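Local coordinates for lectin CEL-IV, C-type (PDB 3ALU), which binds galactose-containing sugars such as raffinose through a calcium-dependent carbohydrate-recognition domain and assembles as a tetramer, at residues A47-S53 with Y145-P150; V83-V89 with P118-I124. All coordinates share one frame. Residue numbers count along the deposited sequence, not the author numbering.

Interaction 1: residues A47-S53 with Y145-P150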
loop_
_atom_site.group_PDB
_atom_site.type_symbol
_atom_site.label_atom_id
_atom_site.label_comp_id
_atom_site.label_asym_id
_atom_site.label_seq_id
_atom_site.Cartn_x
_atom_site.Cartn_y
_atom_site.Cartn_z
ATOM N N ALA A 47 -8.526 17.841 -3.393
ATOM C CA ALA A 47 -7.274 18.486 -2.951
ATOM C C ALA A 47 -6.255 18.564 -4.074
ATOM O O ALA A 47 -6.403 17.890 -5.063
ATOM C CB ALA A 47 -6.698 17.728 -1.743
ATOM N N THR A 48 -5.237 19.426 -3.949
ATOM C CA THR A 48 -4.107 19.430 -4.912
ATOM C C THR A 48 -2.814 19.107 -4.215
ATOM O O THR A 48 -2.716 19.204 -2.979
ATOM C CB THR A 48 -3.926 20.737 -5.506
ATOM O OG1 THR A 48 -3.737 21.736 -4.611
ATOM C CG2 THR A 48 -4.965 21.010 -6.411
ATOM N N GLY A 49 -1.828 18.743 -5.007
ATOM C CA GLY A 49 -0.445 18.707 -4.517
ATOM C C GLY A 49 0.036 20.126 -4.210
ATOM O O GLY A 49 -0.644 21.134 -4.502
ATOM N N HIS A 50 1.209 20.181 -3.602
ATOM C CA HIS A 50 1.819 21.441 -3.126
ATOM C C HIS A 50 3.309 21.214 -3.096
ATOM O O HIS A 50 3.809 20.080 -3.127
ATOM C CB HIS A 50 1.375 21.792 -1.681
ATOM C CG HIS A 50 -0.073 22.125 -1.585
ATOM N ND1 HIS A 50 -0.591 23.311 -2.050
ATOM C CD2 HIS A 50 -1.126 21.369 -1.198
ATOM C CE1 HIS A 50 -1.911 23.291 -1.919
ATOM N NE2 HIS A 50 -2.260 22.125 -1.405
ATOM N N LEU A 51 4.050 22.313 -3.063
ATOM C CA LEU A 51 5.455 22.177 -2.727
ATOM C C LEU A 51 5.512 21.485 -1.361
ATOM O O LEU A 51 4.607 21.638 -0.533
ATOM C CB LEU A 51 6.120 23.531 -2.661
ATOM C CG LEU A 51 6.428 24.180 -4.001
ATOM C CD1 LEU A 51 6.721 25.673 -3.806
ATOM C CD2 LEU A 51 7.606 23.492 -4.636
ATOM N N ALA A 52 6.594 20.725 -1.121
ATOM C CA ALA A 52 6.693 19.880 0.050
ATOM C C ALA A 52 6.708 20.700 1.337
ATOM O O ALA A 52 7.371 21.718 1.383
ATOM C CB ALA A 52 7.968 19.051 -0.027
ATOM N N SER A 53 6.016 20.214 2.353
ATOM C CA SER A 53 6.194 20.763 3.724
ATOM C C SER A 53 7.003 19.756 4.538
ATOM O O SER A 53 7.094 18.621 4.114
ATOM C CB SER A 53 4.869 21.032 4.369
ATOM O OG SER A 53 4.047 19.871 4.571
ATOM N N TYR A 145 12.527 21.907 -7.594
ATOM C CA TYR A 145 11.518 21.980 -6.539
ATOM C C TYR A 145 11.034 20.580 -6.234
ATOM O O TYR A 145 11.073 19.695 -7.087
ATOM C CB TYR A 145 10.335 22.921 -6.953
ATOM C CG TYR A 145 9.647 22.514 -8.267
ATOM C CD1 TYR A 145 10.191 22.918 -9.483
ATOM C CD2 TYR A 145 8.471 21.768 -8.263
ATOM C CE1 TYR A 145 9.583 22.536 -10.700
ATOM C CE2 TYR A 145 7.845 21.395 -9.472
ATOM C CZ TYR A 145 8.440 21.789 -10.675
ATOM O OH TYR A 145 7.875 21.415 -11.895
ATOM N N ILE A 146 10.598 20.364 -4.999
ATOM C CA ILE A 146 9.970 19.107 -4.601
ATOM C C ILE A 146 8.493 19.301 -4.358
ATOM O O ILE A 146 8.064 20.160 -3.579
ATOM C CB ILE A 146 10.603 18.507 -3.314
ATOM C CG1 ILE A 146 12.084 18.213 -3.515
ATOM C CG2 ILE A 146 9.887 17.268 -2.858
ATOM C CD1 ILE A 146 12.855 18.225 -2.192
ATOM N N CYS A 147 7.695 18.496 -5.058
ATOM C CA CYS A 147 6.242 18.415 -4.810
ATOM C C CYS A 147 5.892 17.277 -3.842
ATOM O O CYS A 147 6.600 16.216 -3.791
ATOM C CB CYS A 147 5.468 18.172 -6.128
ATOM S SG CYS A 147 5.665 19.460 -7.379
ATOM N N GLN A 148 4.773 17.455 -3.141
ATOM C CA GLN A 148 4.139 16.372 -2.384
ATOM C C GLN A 148 2.731 16.185 -2.956
ATOM O O GLN A 148 2.058 17.153 -3.293
ATOM C CB GLN A 148 4.079 16.687 -0.864
ATOM C CG GLN A 148 3.148 17.810 -0.554
ATOM C CD GLN A 148 3.155 18.166 0.910
ATOM O OE1 GLN A 148 4.189 18.072 1.557
ATOM N NE2 GLN A 148 2.004 18.614 1.422
ATOM N N LEU A 149 2.290 14.936 -3.084
ATOM C CA LEU A 149 0.893 14.699 -3.439
ATOM C C LEU A 149 0.034 15.046 -2.236
ATOM O O LEU A 149 0.538 15.109 -1.125
ATOM C CB LEU A 149 0.716 13.225 -3.858
ATOM C CG LEU A 149 1.423 12.906 -5.186
ATOM C CD1 LEU A 149 1.304 11.414 -5.492
ATOM C CD2 LEU A 149 0.816 13.694 -6.360
ATOM N N PRO A 150 -1.286 15.269 -2.437
ATOM C CA PRO A 150 -2.161 15.579 -1.346
ATOM C C PRO A 150 -1.997 14.557 -0.220
ATOM O O PRO A 150 -2.015 13.343 -0.479
ATOM C CB PRO A 150 -3.578 15.503 -1.983
ATOM C CG PRO A 150 -3.364 15.738 -3.406
ATOM C CD PRO A 150 -1.982 15.267 -3.739
#

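Interaction 2: residues V83-V89 with P118-I124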
loop_
_atom_site.group_PDB
_atom_site.type_symbol
_atom_site.label_atom_id
_atom_site.label_comp_id
_atom_site.label_asym_id
_atom_site.label_seq_id
_atom_site.Cartn_x
_atom_site.Cartn_y
_atom_site.Cartn_z
ATOM N N VAL A 83 16.639 23.911 -3.717
ATOM C CA VAL A 83 15.444 23.275 -4.228
ATOM C C VAL A 83 14.271 23.797 -3.419
ATOM O O VAL A 83 14.260 23.632 -2.168
ATOM C CB VAL A 83 15.573 21.743 -4.037
ATOM C CG1 VAL A 83 14.291 20.999 -4.467
ATOM C CG2 VAL A 83 16.851 21.184 -4.791
ATOM N N TYR A 84 13.275 24.402 -4.076
ATOM C CA TYR A 84 12.144 24.955 -3.377
ATOM C C TYR A 84 11.349 23.946 -2.595
ATOM O O TYR A 84 11.125 22.833 -3.053
ATOM C CB TYR A 84 11.166 25.648 -4.324
ATOM C CG TYR A 84 11.524 27.047 -4.700
ATOM C CD1 TYR A 84 11.842 28.015 -3.707
ATOM C CD2 TYR A 84 11.457 27.455 -6.032
ATOM C CE1 TYR A 84 12.140 29.329 -4.079
ATOM C CE2 TYR A 84 11.743 28.767 -6.404
ATOM C CZ TYR A 84 12.051 29.713 -5.405
ATOM O OH TYR A 84 12.356 31.014 -5.787
ATOM N N ILE A 85 10.959 24.364 -1.387
ATOM C CA ILE A 85 9.932 23.679 -0.615
ATOM C C ILE A 85 8.816 24.701 -0.350
ATOM O O ILE A 85 8.955 25.893 -0.733
ATOM C CB ILE A 85 10.509 23.132 0.690
ATOM C CG1 ILE A 85 11.090 24.284 1.523
ATOM C CG2 ILE A 85 11.598 22.053 0.392
ATOM C CD1 ILE A 85 11.694 23.789 2.895
ATOM N N GLY A 86 7.752 24.279 0.311
ATOM C CA GLY A 86 6.525 25.111 0.392
ATOM C C GLY A 86 6.530 26.221 1.446
ATOM O O GLY A 86 5.466 26.665 1.829
ATOM N N MET A 87 7.718 26.710 1.823
ATOM C CA MET A 87 7.849 27.687 2.939
ATOM C C MET A 87 7.726 29.141 2.490
ATOM O O MET A 87 8.478 29.590 1.628
ATOM C CB MET A 87 9.229 27.464 3.588
ATOM C CG MET A 87 9.626 28.475 4.689
ATOM S SD MET A 87 8.413 28.758 5.995
ATOM C CE MET A 87 8.542 27.220 6.926
ATOM N N LYS A 88 6.809 29.899 3.122
ATOM C CA LYS A 88 6.684 31.331 2.841
ATOM C C LYS A 88 6.971 32.078 4.137
ATOM O O LYS A 88 6.387 31.756 5.165
ATOM C CB LYS A 88 5.258 31.659 2.369
ATOM C CG LYS A 88 4.888 30.972 1.066
ATOM C CD LYS A 88 3.493 31.399 0.622
ATOM C CE LYS A 88 2.433 30.758 1.490
ATOM N NZ LYS A 88 1.041 30.842 0.925
ATOM N N VAL A 89 7.890 33.024 4.060
ATOM C CA VAL A 89 8.170 33.927 5.181
ATOM C C VAL A 89 7.484 35.241 4.831
ATOM O O VAL A 89 7.826 35.856 3.775
ATOM C CB VAL A 89 9.703 34.102 5.359
ATOM C CG1 VAL A 89 9.979 35.052 6.566
ATOM C CG2 VAL A 89 10.381 32.740 5.497
ATOM N N PRO A 118 10.963 40.985 4.245
ATOM C CA PRO A 118 9.683 40.287 4.247
ATOM C C PRO A 118 9.453 39.518 2.958
ATOM O O PRO A 118 10.077 39.800 1.965
ATOM C CB PRO A 118 8.651 41.426 4.281
ATOM C CG PRO A 118 9.391 42.610 3.611
ATOM C CD PRO A 118 10.782 42.455 4.176
ATOM N N ASN A 119 8.541 38.567 3.006
ATOM C CA ASN A 119 8.078 37.922 1.752
ATOM C C ASN A 119 9.140 37.203 0.971
ATOM O O ASN A 119 9.261 37.347 -0.259
ATOM C CB ASN A 119 7.244 38.908 0.920
ATOM C CG ASN A 119 6.124 39.536 1.753
ATOM O OD1 ASN A 119 5.327 38.818 2.388
ATOM N ND2 ASN A 119 6.075 40.877 1.798
ATOM N N SER A 120 9.889 36.370 1.682
ATOM C CA SER A 120 10.899 35.487 1.056
ATOM C C SER A 120 10.357 34.055 1.046
ATOM O O SER A 120 9.307 33.795 1.625
ATOM C CB SER A 120 12.209 35.534 1.818
ATOM O OG SER A 120 11.980 35.294 3.226
ATOM N N ARG A 121 11.129 33.132 0.476
ATOM C CA ARG A 121 10.652 31.756 0.252
ATOM C C ARG A 121 11.745 30.785 0.671
ATOM O O ARG A 121 12.939 31.049 0.479
ATOM C CB ARG A 121 10.343 31.553 -1.253
ATOM C CG ARG A 121 9.264 32.541 -1.784
ATOM C CD ARG A 121 7.973 32.349 -1.047
ATOM N NE ARG A 121 6.903 33.234 -1.562
ATOM C CZ ARG A 121 6.306 34.200 -0.860
ATOM N NH1 ARG A 121 6.670 34.474 0.405
ATOM N NH2 ARG A 121 5.325 34.905 -1.440
ATOM N N GLY A 122 11.348 29.659 1.238
ATOM C CA GLY A 122 12.350 28.672 1.677
ATOM C C GLY A 122 12.776 27.654 0.629
ATOM O O GLY A 122 11.986 27.270 -0.247
ATOM N N ALA A 123 14.023 27.199 0.739
ATOM C CA ALA A 123 14.541 26.183 -0.158
ATOM C C ALA A 123 15.485 25.311 0.628
ATOM O O ALA A 123 16.263 25.791 1.494
ATOM C CB ALA A 123 15.297 26.823 -1.324
ATOM N N ILE A 124 15.456 24.019 0.331
ATOM C CA ILE A 124 16.508 23.114 0.810
ATOM C C ILE A 124 17.777 23.510 0.090
ATOM O O ILE A 124 17.809 23.561 -1.141
ATOM C CB ILE A 124 16.140 21.628 0.507
ATOM C CG1 ILE A 124 15.075 21.165 1.519
ATOM C CG2 ILE A 124 17.400 20.699 0.529
ATOM C CD1 ILE A 124 14.432 19.787 1.188
#

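Interaction 1: residues A47-S53 with Y145-P150
Antiparallel pairing can join segments far apart in sequence: A47-S53 and Y145-P150, 92 residues apart at their closest ends, illustrate it. H50 and Q148 form a hydrogen-bonded pair, H50 N to Q148 O at 3.2 Å and Q148 N to H50 O at 2.8 Å; a further bond runs from A52 N to I146 O, 2.9 Å. Between these bonds L51 and C147 face each other as a non-hydrogen-bonded pair, their CA atoms 4.4 Å apart, and CA-H...O contacts from C147 CA to H50 O and from L51 CA to I146 O, both 3.4 Å, supplement them.

Beyond A52 the backbone pairing gives way to a side chain. Q148, p at chi1 and extended (t) at chi2, carries its amide across to S53, where OE1 accepts from S53 N at 2.9 Å; OE1 is also hydrogen-bonded to K15 NZ, and NE2 to D100 OD1. At the other end, G49 lets the strands close in, its CA 3.2 Å from Q148 O; a CB would clash with that oxygen.

Apolar contacts fill in the margins: L51 CD2 on Y145 CB (3.6 Å), A52 CB on I146 CG2 (3.9 Å) and A47 CB on P150 CB (3.8 Å). Y145 and L51 also pack on helix 26-33, to which C147 is tied by its disulfide with C33, and L149 and P150 touch Y154 of a second subunit.

An early and a late strand of the C-type lectin domain are thus joined by backbone geometry, in three main-chain hydrogen bonds; side-chain identity enters at Q148, G49 and disulfide-bonded C147.

Interaction 2: residues V83-V89 with P118-I124
A strand that turns a corner can still keep one partner, provided side chains and register adjust. V83-V89 does so against P118-I124. Y84 (chi1 m) swings its ring along the partner strand, CD1 reaching 3.5 Å from G122 O at the ring edge and CE1 4.0 Å from R121 CB; its hydroxyl bonds to N141 O, and F26 meets the ring edge-to-face. I85 takes the p rotamer and lays CG2 3.7 Å from I124 CD1, both side chains also touching W134. M87, t at chi1 and then p twice, leads its thioether away from P118-I124, among W98, W109 and W134.

In this C-type lectin domain the two strands are antiparallel neighbours, with the S120 end near the calcium site. They are joined by V83 N to I124 O (2.9 Å), I124 N to V83 O (2.8 Å) and I85 N to G122 O (3.3 Å) before G86, and by G122 N to M87 O and V89 N to S120 O (both 2.9 Å) after it. G122 thus bonds to residues on either side of G86, and the register slips by two at this corner, a beta bulge. G122 can sit opposite M87 because it has no CB; an ideal one would fall 2.7 Å from M87 CB.

R121 (m, m, t) reaches across to K88 and V89, its NH1 3.7 Å from K88 CB and donating to S120 O at 3.0 Å; K88 CG lies over one guanidinium face, and F26 makes a cation-pi contact. S120 (p) has OG 3.3 Å from V89 CB and hydrogen-bonded to D136, a calcium ligand.

How the interactions relate
Interactions 1 and 2, centred 14 Å apart, both reach the same curled, branched sheet, in which strands 143-148 and 82-89 are parallel neighbours. They meet directly: I146 N lies 3.2 Å from Y84 O and A52 O 2.8 Å from G86 N, both probable hydrogen bonds, and L51 CB packs 3.5 Å from G86 CA. The corner of interaction 2 therefore receives the end of the strand pairing in interaction 1. In sequence, 83-89 and 118-124 both fall between the two segments of interaction 1. Only interaction 2 approaches the sugar site, with the S120 side chain about 7 Å from the bound calcium and that of A123 about 7 Å from the galactose; interaction 1 lies away from it.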